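Local coordinates for protein endoglucanase (Acetivibrio cellulolyticus, PDB 5NRM) that acts, through this type I cohesin domain of a scaffoldin, as a receptor for enzyme-borne dockerins in cellulosome assembly, the whole protein probably also hydrolysing cellulose, at residues T1-T9 and V20-S28; I32-A43 and K68-L79. All blocks are in the same frame, centred on the assembly; numbering follows the deposited sequence. Where two conformers were deposited one is given.

Interaction 1 (T1-T9 and V20-S28)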
loop_
_atom_site.group_PDB
_atom_site.type_symbol
_atom_site.label_atom_id
_atom_site.label_comp_id
_atom_site.label_asym_id
_atom_site.label_seq_id
_atom_site.Cartn_x
_atom_site.Cartn_y
_atom_site.Cartn_z
ATOM N N THR A 1 -6.184 -17.585 -13.352
ATOM C CA THR A 1 -4.774 -17.074 -13.221
ATOM C C THR A 1 -4.490 -16.605 -11.775
ATOM O O THR A 1 -5.250 -15.782 -11.238
ATOM C CB THR A 1 -4.517 -15.895 -14.232
ATOM O OG1 THR A 1 -4.787 -16.350 -15.574
ATOM C CG2 THR A 1 -3.107 -15.324 -14.121
ATOM N N GLY A 2 -3.375 -17.052 -11.160
ATOM C CA GLY A 2 -3.070 -16.692 -9.748
ATOM C C GLY A 2 -2.628 -15.224 -9.548
ATOM O O GLY A 2 -1.945 -14.654 -10.405
ATOM N N PHE A 3 -3.053 -14.622 -8.461
ATOM C CA PHE A 3 -2.750 -13.236 -8.138
ATOM C C PHE A 3 -1.400 -13.154 -7.414
ATOM O O PHE A 3 -1.169 -13.847 -6.417
ATOM C CB PHE A 3 -3.839 -12.644 -7.277
ATOM C CG PHE A 3 -3.643 -11.193 -6.887
ATOM C CD1 PHE A 3 -3.464 -10.215 -7.849
ATOM C CD2 PHE A 3 -3.710 -10.801 -5.595
ATOM C CE1 PHE A 3 -3.326 -8.892 -7.489
ATOM C CE2 PHE A 3 -3.606 -9.510 -5.218
ATOM C CZ PHE A 3 -3.322 -8.524 -6.166
ATOM N N ASN A 4 -0.518 -12.271 -7.895
ATOM C CA ASN A 4 0.877 -12.155 -7.443
ATOM C C ASN A 4 1.243 -10.714 -7.187
ATOM O O ASN A 4 0.910 -9.848 -7.987
ATOM C CB ASN A 4 1.848 -12.674 -8.515
ATOM C CG ASN A 4 1.902 -14.185 -8.569
ATOM O OD1 ASN A 4 2.753 -14.805 -7.938
ATOM N ND2 ASN A 4 0.944 -14.794 -9.253
ATOM N N LEU A 5 1.877 -10.501 -6.061
ATOM C CA LEU A 5 2.581 -9.257 -5.718
ATOM C C LEU A 5 4.060 -9.568 -5.748
ATOM O O LEU A 5 4.547 -10.404 -4.978
ATOM C CB LEU A 5 2.127 -8.825 -4.324
ATOM C CG LEU A 5 2.928 -7.741 -3.631
ATOM C CD1 LEU A 5 2.946 -6.448 -4.503
ATOM C CD2 LEU A 5 2.515 -7.414 -2.196
ATOM N N SER A 6 4.818 -8.891 -6.623
ATOM C CA SER A 6 6.222 -9.161 -6.789
ATOM C C SER A 6 7.058 -7.919 -6.846
ATOM O O SER A 6 6.624 -6.822 -7.269
ATOM C CB SER A 6 6.480 -10.001 -8.018
ATOM O OG SER A 6 6.137 -9.299 -9.211
ATOM N N ILE A 7 8.274 -8.063 -6.390
ATOM C CA ILE A 7 9.259 -6.994 -6.476
ATOM C C ILE A 7 10.350 -7.468 -7.390
ATOM O O ILE A 7 10.831 -8.580 -7.269
ATOM C CB ILE A 7 9.846 -6.641 -5.087
ATOM C CG1 ILE A 7 8.688 -6.349 -4.147
ATOM C CG2 ILE A 7 10.892 -5.519 -5.238
ATOM C CD1 ILE A 7 9.125 -6.039 -2.735
ATOM N N ASP A 8 10.650 -6.664 -8.393
ATOM C CA ASP A 8 11.717 -7.004 -9.336
ATOM C C ASP A 8 13.080 -7.139 -8.651
ATOM O O ASP A 8 13.376 -6.542 -7.609
ATOM C CB ASP A 8 11.860 -6.001 -10.481
ATOM C CG ASP A 8 10.734 -6.076 -11.538
ATOM O OD1 ASP A 8 9.799 -6.920 -11.465
ATOM O OD2 ASP A 8 10.841 -5.219 -12.457
ATOM N N THR A 9 13.889 -7.956 -9.312
ATOM C CA THR A 9 15.315 -7.972 -9.053
ATOM C C THR A 9 15.981 -7.174 -10.173
ATOM O O THR A 9 15.817 -7.540 -11.379
ATOM C CB THR A 9 15.843 -9.402 -9.061
ATOM O OG1 THR A 9 15.263 -10.107 -7.945
ATOM C CG2 THR A 9 17.356 -9.439 -8.921
ATOM N N VAL A 20 13.263 0.344 -8.600
ATOM C CA VAL A 20 12.831 -1.044 -8.284
ATOM C C VAL A 20 11.310 -1.123 -8.429
ATOM O O VAL A 20 10.603 -0.500 -7.616
ATOM C CB VAL A 20 13.223 -1.433 -6.857
ATOM C CG1 VAL A 20 12.764 -2.862 -6.607
ATOM C CG2 VAL A 20 14.758 -1.338 -6.674
ATOM N N PRO A 21 10.851 -1.748 -9.502
ATOM C CA PRO A 21 9.393 -1.868 -9.718
ATOM C C PRO A 21 8.807 -2.920 -8.777
ATOM O O PRO A 21 9.390 -3.985 -8.489
ATOM C CB PRO A 21 9.298 -2.248 -11.196
ATOM C CG PRO A 21 10.593 -1.809 -11.815
ATOM C CD PRO A 21 11.591 -2.053 -10.752
ATOM N N VAL A 22 7.592 -2.601 -8.297
ATOM C CA VAL A 22 6.697 -3.519 -7.566
ATOM C C VAL A 22 5.482 -3.750 -8.430
ATOM O O VAL A 22 4.859 -2.787 -8.923
ATOM C CB VAL A 22 6.269 -2.884 -6.217
ATOM C CG1 VAL A 22 5.350 -3.825 -5.468
ATOM C CG2 VAL A 22 7.454 -2.480 -5.360
ATOM N N LYS A 23 5.184 -5.011 -8.691
ATOM C CA LYS A 23 4.217 -5.368 -9.749
ATOM C C LYS A 23 3.082 -6.222 -9.174
ATOM O O LYS A 23 3.255 -6.916 -8.145
ATOM C CB LYS A 23 4.903 -6.155 -10.825
ATOM C CG LYS A 23 5.989 -5.373 -11.542
ATOM C CD LYS A 23 6.767 -6.243 -12.526
ATOM C CE LYS A 23 6.148 -6.054 -13.863
ATOM N NZ LYS A 23 6.861 -6.857 -14.844
ATOM N N LEU A 24 1.938 -6.156 -9.877
ATOM C CA LEU A 24 0.800 -7.051 -9.671
ATOM C C LEU A 24 0.613 -7.827 -10.930
ATOM O O LEU A 24 0.740 -7.313 -12.065
ATOM C CB LEU A 24 -0.445 -6.268 -9.363
ATOM C CG LEU A 24 -0.399 -5.393 -8.158
ATOM C CD1 LEU A 24 -1.769 -4.751 -7.950
ATOM C CD2 LEU A 24 0.024 -6.145 -6.883
ATOM N N SER A 25 0.289 -9.105 -10.753
ATOM C CA SER A 25 -0.108 -9.941 -11.863
ATOM C C SER A 25 -1.254 -10.838 -11.446
ATOM O O SER A 25 -1.414 -11.130 -10.271
ATOM C CB SER A 25 1.062 -10.772 -12.418
ATOM O OG SER A 25 1.331 -11.875 -11.566
ATOM N N GLY A 26 -2.033 -11.227 -12.433
ATOM C CA GLY A 26 -3.219 -12.053 -12.184
ATOM C C GLY A 26 -4.385 -11.332 -11.575
ATOM O O GLY A 26 -5.231 -11.939 -10.878
ATOM N N ILE A 27 -4.469 -10.026 -11.813
ATOM C CA ILE A 27 -5.657 -9.263 -11.402
ATOM C C ILE A 27 -6.807 -9.851 -12.170
ATOM O O ILE A 27 -6.708 -10.074 -13.381
ATOM C CB ILE A 27 -5.492 -7.785 -11.738
ATOM C CG1 ILE A 27 -4.379 -7.213 -10.866
ATOM C CG2 ILE A 27 -6.766 -7.012 -11.488
ATOM C CD1 ILE A 27 -3.949 -5.792 -11.202
ATOM N N SER A 28 -7.891 -10.162 -11.453
ATOM C CA SER A 28 -9.145 -10.721 -12.067
ATOM C C SER A 28 -9.991 -9.626 -12.724
ATOM O O SER A 28 -9.695 -8.423 -12.586
ATOM C CB SER A 28 -10.026 -11.410 -11.022
ATOM O OG SER A 28 -10.593 -10.447 -10.106
HETATM O O HOH W 1 -6.913 -13.746 -12.388
HETATM O O HOH W 2 -0.138 -14.198 -12.369
HETATM O O HOH W 3 9.438 -4.958 -14.707
#

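Interaction 2 (I32-A43 and K68-L79)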
loop_
_atom_site.group_PDB
_atom_site.type_symbol
_atom_site.label_atom_id
_atom_site.label_comp_id
_atom_site.label_asym_id
_atom_site.label_seq_id
_atom_site.Cartn_x
_atom_site.Cartn_y
_atom_site.Cartn_z
ATOM N N ILE A 32 -8.703 -4.478 -8.718
ATOM C CA ILE A 32 -8.182 -4.144 -7.419
ATOM C C ILE A 32 -8.638 -2.745 -7.068
ATOM O O ILE A 32 -8.254 -1.778 -7.761
ATOM C CB ILE A 32 -6.648 -4.218 -7.384
ATOM C CG1 ILE A 32 -6.155 -5.654 -7.628
ATOM C CG2 ILE A 32 -6.084 -3.612 -6.101
ATOM C CD1 ILE A 32 -6.537 -6.691 -6.614
ATOM N N SER A 33 -9.429 -2.607 -6.011
ATOM C CA SER A 33 -9.920 -1.329 -5.506
ATOM C C SER A 33 -9.192 -0.821 -4.289
ATOM O O SER A 33 -9.318 0.356 -3.984
ATOM C CB SER A 33 -11.403 -1.370 -5.185
ATOM O OG SER A 33 -12.185 -1.631 -6.347
ATOM N N THR A 34 -8.491 -1.687 -3.570
ATOM C CA THR A 34 -7.748 -1.246 -2.368
ATOM C C THR A 34 -6.447 -2.012 -2.254
ATOM O O THR A 34 -6.390 -3.211 -2.643
ATOM C CB THR A 34 -8.569 -1.487 -1.021
ATOM O OG1 THR A 34 -8.264 -2.769 -0.440
ATOM C CG2 THR A 34 -10.021 -1.526 -1.201
ATOM N N ALA A 35 -5.436 -1.406 -1.669
ATOM C CA ALA A 35 -4.187 -2.121 -1.353
ATOM C C ALA A 35 -3.508 -1.484 -0.204
ATOM O O ALA A 35 -3.491 -0.234 -0.128
ATOM C CB ALA A 35 -3.259 -2.167 -2.547
ATOM N N ASP A 36 -2.854 -2.289 0.658
ATOM C CA ASP A 36 -1.915 -1.776 1.620
ATOM C C ASP A 36 -0.873 -2.793 1.898
ATOM O O ASP A 36 -1.177 -3.947 2.128
ATOM C CB ASP A 36 -2.580 -1.261 2.940
ATOM C CG ASP A 36 -3.142 -2.380 3.801
ATOM O OD1 ASP A 36 -4.205 -2.835 3.415
ATOM O OD2 ASP A 36 -2.504 -2.774 4.796
ATOM N N PHE A 37 0.353 -2.340 1.992
ATOM C CA PHE A 37 1.454 -3.264 2.348
ATOM C C PHE A 37 2.675 -2.468 2.722
ATOM O O PHE A 37 2.733 -1.257 2.469
ATOM C CB PHE A 37 1.754 -4.311 1.259
ATOM C CG PHE A 37 2.103 -3.745 -0.090
ATOM C CD1 PHE A 37 3.368 -3.338 -0.436
ATOM C CD2 PHE A 37 1.096 -3.573 -1.053
ATOM C CE1 PHE A 37 3.648 -2.860 -1.703
ATOM C CE2 PHE A 37 1.354 -3.130 -2.317
ATOM C CZ PHE A 37 2.644 -2.738 -2.646
ATOM N N THR A 38 3.586 -3.187 3.391
ATOM C CA THR A 38 4.846 -2.618 3.843
ATOM C C THR A 38 5.921 -3.183 2.934
ATOM O O THR A 38 5.935 -4.357 2.630
ATOM C CB THR A 38 5.141 -3.035 5.267
ATOM O OG1 THR A 38 4.156 -2.526 6.147
ATOM C CG2 THR A 38 6.500 -2.521 5.788
ATOM N N VAL A 39 6.875 -2.312 2.542
ATOM C CA VAL A 39 8.117 -2.690 1.836
ATOM C C VAL A 39 9.320 -2.373 2.699
ATOM O O VAL A 39 9.450 -1.252 3.140
ATOM C CB VAL A 39 8.266 -1.993 0.469
ATOM C CG1 VAL A 39 9.563 -2.449 -0.207
ATOM C CG2 VAL A 39 7.071 -2.224 -0.413
ATOM N N THR A 40 10.112 -3.369 2.979
ATOM C CA THR A 40 11.402 -3.224 3.656
ATOM C C THR A 40 12.495 -3.244 2.614
ATOM O O THR A 40 12.388 -3.889 1.576
ATOM C CB THR A 40 11.620 -4.197 4.800
ATOM O OG1 THR A 40 11.500 -5.508 4.311
ATOM C CG2 THR A 40 10.583 -3.937 5.863
ATOM N N TYR A 41 13.586 -2.547 2.919
ATOM C CA TYR A 41 14.766 -2.516 2.026
ATOM C C TYR A 41 16.001 -2.462 2.864
ATOM O O TYR A 41 16.011 -1.927 4.007
ATOM C CB TYR A 41 14.633 -1.401 0.998
ATOM C CG TYR A 41 14.605 -0.030 1.602
ATOM C CD1 TYR A 41 15.814 0.697 1.833
ATOM C CD2 TYR A 41 13.412 0.574 1.969
ATOM C CE1 TYR A 41 15.788 1.936 2.453
ATOM C CE2 TYR A 41 13.389 1.799 2.572
ATOM C CZ TYR A 41 14.567 2.511 2.814
ATOM O OH TYR A 41 14.564 3.754 3.463
ATOM N N ASP A 42 17.100 -2.875 2.259
ATOM C CA ASP A 42 18.385 -2.884 3.010
ATOM C C ASP A 42 18.972 -1.474 3.030
ATOM O O ASP A 42 19.610 -0.989 2.052
ATOM C CB ASP A 42 19.360 -3.853 2.349
ATOM C CG ASP A 42 20.688 -3.953 3.049
ATOM O OD1 ASP A 42 20.937 -3.144 3.969
ATOM O OD2 ASP A 42 21.463 -4.867 2.665
ATOM N N ALA A 43 18.706 -0.783 4.140
ATOM C CA ALA A 43 19.098 0.636 4.211
ATOM C C ALA A 43 20.596 0.748 4.411
ATOM O O ALA A 43 21.102 1.856 4.278
ATOM C CB ALA A 43 18.367 1.364 5.331
ATOM N N LYS A 68 7.881 6.863 3.551
ATOM C CA LYS A 68 8.954 6.241 4.319
ATOM C C LYS A 68 8.641 6.397 5.785
ATOM O O LYS A 68 8.715 7.516 6.341
ATOM C CB LYS A 68 10.303 6.890 3.983
ATOM C CG LYS A 68 11.440 6.253 4.792
ATOM C CD LYS A 68 12.782 6.932 4.527
ATOM C CE LYS A 68 13.830 6.509 5.507
ATOM N NZ LYS A 68 14.845 7.610 5.559
ATOM N N GLU A 69 8.306 5.303 6.445
ATOM C CA GLU A 69 7.958 5.376 7.877
ATOM C C GLU A 69 9.252 5.539 8.719
ATOM O O GLU A 69 9.325 6.306 9.706
ATOM C CB GLU A 69 7.168 4.147 8.332
ATOM C CG GLU A 69 6.935 4.106 9.832
ATOM C CD GLU A 69 6.101 2.907 10.226
ATOM O OE1 GLU A 69 5.240 2.575 9.434
ATOM O OE2 GLU A 69 6.364 2.312 11.301
ATOM N N SER A 70 10.273 4.821 8.324
ATOM C CA SER A 70 11.592 4.823 9.038
ATOM C C SER A 70 12.628 4.258 8.053
ATOM O O SER A 70 12.287 3.768 7.002
ATOM C CB SER A 70 11.568 4.010 10.336
ATOM O OG SER A 70 11.151 2.685 10.111
ATOM N N ASP A 71 13.890 4.290 8.444
ATOM C CA ASP A 71 14.957 3.851 7.545
ATOM C C ASP A 71 14.696 2.394 7.293
ATOM O O ASP A 71 14.570 1.595 8.257
ATOM C CB ASP A 71 16.337 4.017 8.202
ATOM C CG ASP A 71 16.782 5.469 8.321
ATOM O OD1 ASP A 71 16.256 6.313 7.559
ATOM O OD2 ASP A 71 17.745 5.732 9.129
ATOM N N GLY A 72 14.596 2.027 6.013
ATOM C CA GLY A 72 14.394 0.647 5.626
ATOM C C GLY A 72 12.911 0.191 5.556
ATOM O O GLY A 72 12.703 -1.005 5.383
ATOM N N LYS A 73 11.953 1.089 5.789
ATOM C CA LYS A 73 10.535 0.695 5.937
ATOM C C LYS A 73 9.613 1.706 5.242
ATOM O O LYS A 73 9.523 2.886 5.681
ATOM C CB LYS A 73 10.142 0.556 7.396
ATOM C CG LYS A 73 8.719 -0.014 7.561
ATOM C CD LYS A 73 8.313 -0.033 9.030
ATOM C CE LYS A 73 6.930 -0.644 9.197
ATOM N NZ LYS A 73 6.494 -0.590 10.626
ATOM N N LEU A 74 8.932 1.236 4.201
ATOM C CA LEU A 74 7.954 1.980 3.432
ATOM C C LEU A 74 6.551 1.418 3.679
ATOM O O LEU A 74 6.391 0.202 3.826
ATOM C CB LEU A 74 8.257 1.915 1.936
ATOM C CG LEU A 74 9.679 2.230 1.487
ATOM C CD1 LEU A 74 9.859 2.026 0.006
ATOM C CD2 LEU A 74 10.109 3.646 1.936
ATOM N N LYS A 75 5.574 2.334 3.636
ATOM C CA LYS A 75 4.152 1.969 3.691
ATOM C C LYS A 75 3.535 2.390 2.373
ATOM O O LYS A 75 3.799 3.526 1.909
ATOM C CB LYS A 75 3.476 2.687 4.870
ATOM C CG LYS A 75 4.199 2.571 6.199
ATOM C CD LYS A 75 4.286 1.157 6.735
ATOM C CE LYS A 75 2.925 0.532 6.946
ATOM N NZ LYS A 75 2.854 -0.597 7.909
ATOM N N VAL A 76 2.720 1.513 1.778
ATOM C CA VAL A 76 2.157 1.720 0.482
ATOM C C VAL A 76 0.646 1.649 0.627
ATOM O O VAL A 76 0.150 0.756 1.337
ATOM C CB VAL A 76 2.637 0.729 -0.532
ATOM C CG1 VAL A 76 2.098 1.061 -1.923
ATOM C CG2 VAL A 76 4.188 0.782 -0.606
ATOM N N LEU A 77 -0.126 2.535 -0.022
ATOM C CA LEU A 77 -1.561 2.547 0.115
ATOM C C LEU A 77 -2.187 2.913 -1.236
ATOM O O LEU A 77 -1.767 3.912 -1.869
ATOM C CB LEU A 77 -1.972 3.623 1.147
ATOM C CG LEU A 77 -3.487 3.782 1.366
ATOM C CD1 LEU A 77 -4.084 2.575 2.003
ATOM C CD2 LEU A 77 -3.682 4.937 2.333
ATOM N N PHE A 78 -3.258 2.242 -1.621
ATOM C CA PHE A 78 -4.062 2.574 -2.785
ATOM C C PHE A 78 -5.551 2.413 -2.432
ATOM O O PHE A 78 -5.942 1.439 -1.765
ATOM C CB PHE A 78 -3.750 1.662 -4.002
ATOM C CG PHE A 78 -4.713 1.783 -5.132
ATOM C CD1 PHE A 78 -4.680 2.875 -6.060
ATOM C CD2 PHE A 78 -5.733 0.875 -5.259
ATOM C CE1 PHE A 78 -5.618 2.978 -7.053
ATOM C CE2 PHE A 78 -6.689 0.957 -6.290
ATOM C CZ PHE A 78 -6.663 2.039 -7.171
ATOM N N LEU A 79 -6.395 3.330 -2.923
ATOM C CA LEU A 79 -7.827 3.135 -2.923
ATOM C C LEU A 79 -8.432 3.824 -4.113
ATOM O O LEU A 79 -8.056 4.977 -4.416
ATOM C CB LEU A 79 -8.372 3.801 -1.620
ATOM C CG LEU A 79 -9.913 3.747 -1.450
ATOM C CD1 LEU A 79 -10.438 2.313 -1.279
ATOM C CD2 LEU A 79 -10.380 4.631 -0.325
HETATM O O HOH W 4 14.678 -2.684 6.747
#

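Interaction 1 (T1-T9 and V20-S28)
The Phe3 ring slants across the turn of chain at Ser25-Ile27, its CD1 lying 3.3 Å from Ser25 O and its CE1 3.9 Å from Ile27 CG1; its approach to both is oblique. CG set anti to the backbone N (chi1 -179°) brings the ring alongside Ser25-Ile27, where Phe121 meets it edge-to-face. The Asp8 side chain crosses that of Pro21 at about a right angle, its flat carboxylate placing OD2 3.5 Å from Pro21 CG. Its OD1 lies 3.3 Å from Lys23 CD, yet the charged ends stay apart (Asp8 OD1 to Lys23 NZ 4.5 Å) and are joined through a water held by Asp8 OD2 and Lys23 NZ. On the face carrying Leu5, Ile7, Val22 and Leu24, Ile7 CG2 presses on Val20 CG1 at 3.5 Å, and Leu5 CD1 fits between Val22 CG1 and Leu24 CD2. Five backbone bonds hold the strands, the shortest from Lys23 N to Ser6 O at 2.7 Å and close to straight (170°). Gly26 CA, at positive phi (74°), makes a CA-H...O contact with Gly2 O at 3.4 Å, and a side chain there would run into that oxygen. This is an antiparallel beta hairpin with one apolar face, in the jelly-roll sandwich of a cohesin domain.

Interaction 2 (I32-A43 and K68-L79)
Tyr41 and Gly72 meet face-on: Gly72 CA stands 3.5 Å from the centroid of the phenol ring and 17° off its normal, a CH-pi contact. The ring gets there because Tyr41 CG sits between its own backbone N and carbonyl carbon (chi1 64°), which folds the phenol over the type II turn Ser70-Lys73. Gly72 N then donates to Tyr41 OH at 3.1 Å, and Tyr41 N returns a bond to Gly72 O from well above the carbonyl plane. Gly72, third in the turn, has a positive phi of 88° that suits a residue without a side chain.

Phe37 and Val76 repeat the theme more loosely. The two side chains run alongside each other in the same direction, with Val76 CB 4.1 Å from the Phe37 centroid over one face, while Val39 CG2 lies in plane at the ring edge. Phe78 is turned differently: its CE2 reaches back to Ile32 O and Ser33 O, 3.5 Å from each, both oblique to the ring.

The other face is mostly polar, with Leu77 and Leu79 among its threonines, lysines and Asp36. Lys75, bent at chi2 and chi3, curls obliquely across Thr38 to place NZ 2.9 Å from Thr38 OG1; Lys75 was deposited in two conformers and the bond is seen in the one considered, so it is doubtful. Lys73 extends instead, its CG 3.8 Å from Thr38 CG2, and bridges to Glu69 OE2.

Thr34 OG1 and Asp36 OD1 both bond Ser13 of the bound dockerin chain, and Leu79 and Lys75 pack on other residues of that chain. The chemistry is therefore split by face: Ala35, Phe37, Val39, Leu74, Val76 and Phe78 turn apolar groups into the core, whereas Thr34, Asp36, Lys75 and Leu79 offer the dockerin a mixture of hydrogen-bonding, charged and apolar groups.

Interactions 1 and 2 come in series along the chain: the hairpin of strands 4-12 and 17-25 closes before strand 34-41, the next in sequence, begins, and segment 32-43 then pairs with 68-79 after 24 intervening residues. Their centres lie 15 Å apart, within one cohesin domain, and both pairs reach the same curled sheet. They touch across the interior, where Leu5 CD1 and Val22 CG1 approach Phe37 CZ (4.2 and 4.1 Å) and Phe3 CZ meets Ile32 CD1 at 3.7 Å. The apolar faces of the two pairs thus close on a shared core. Dockerin contacts belong to interaction 2; no other chain of the assembly reaches interaction 1, consistent with the dockerin-binding surface lying on the side of interaction 2.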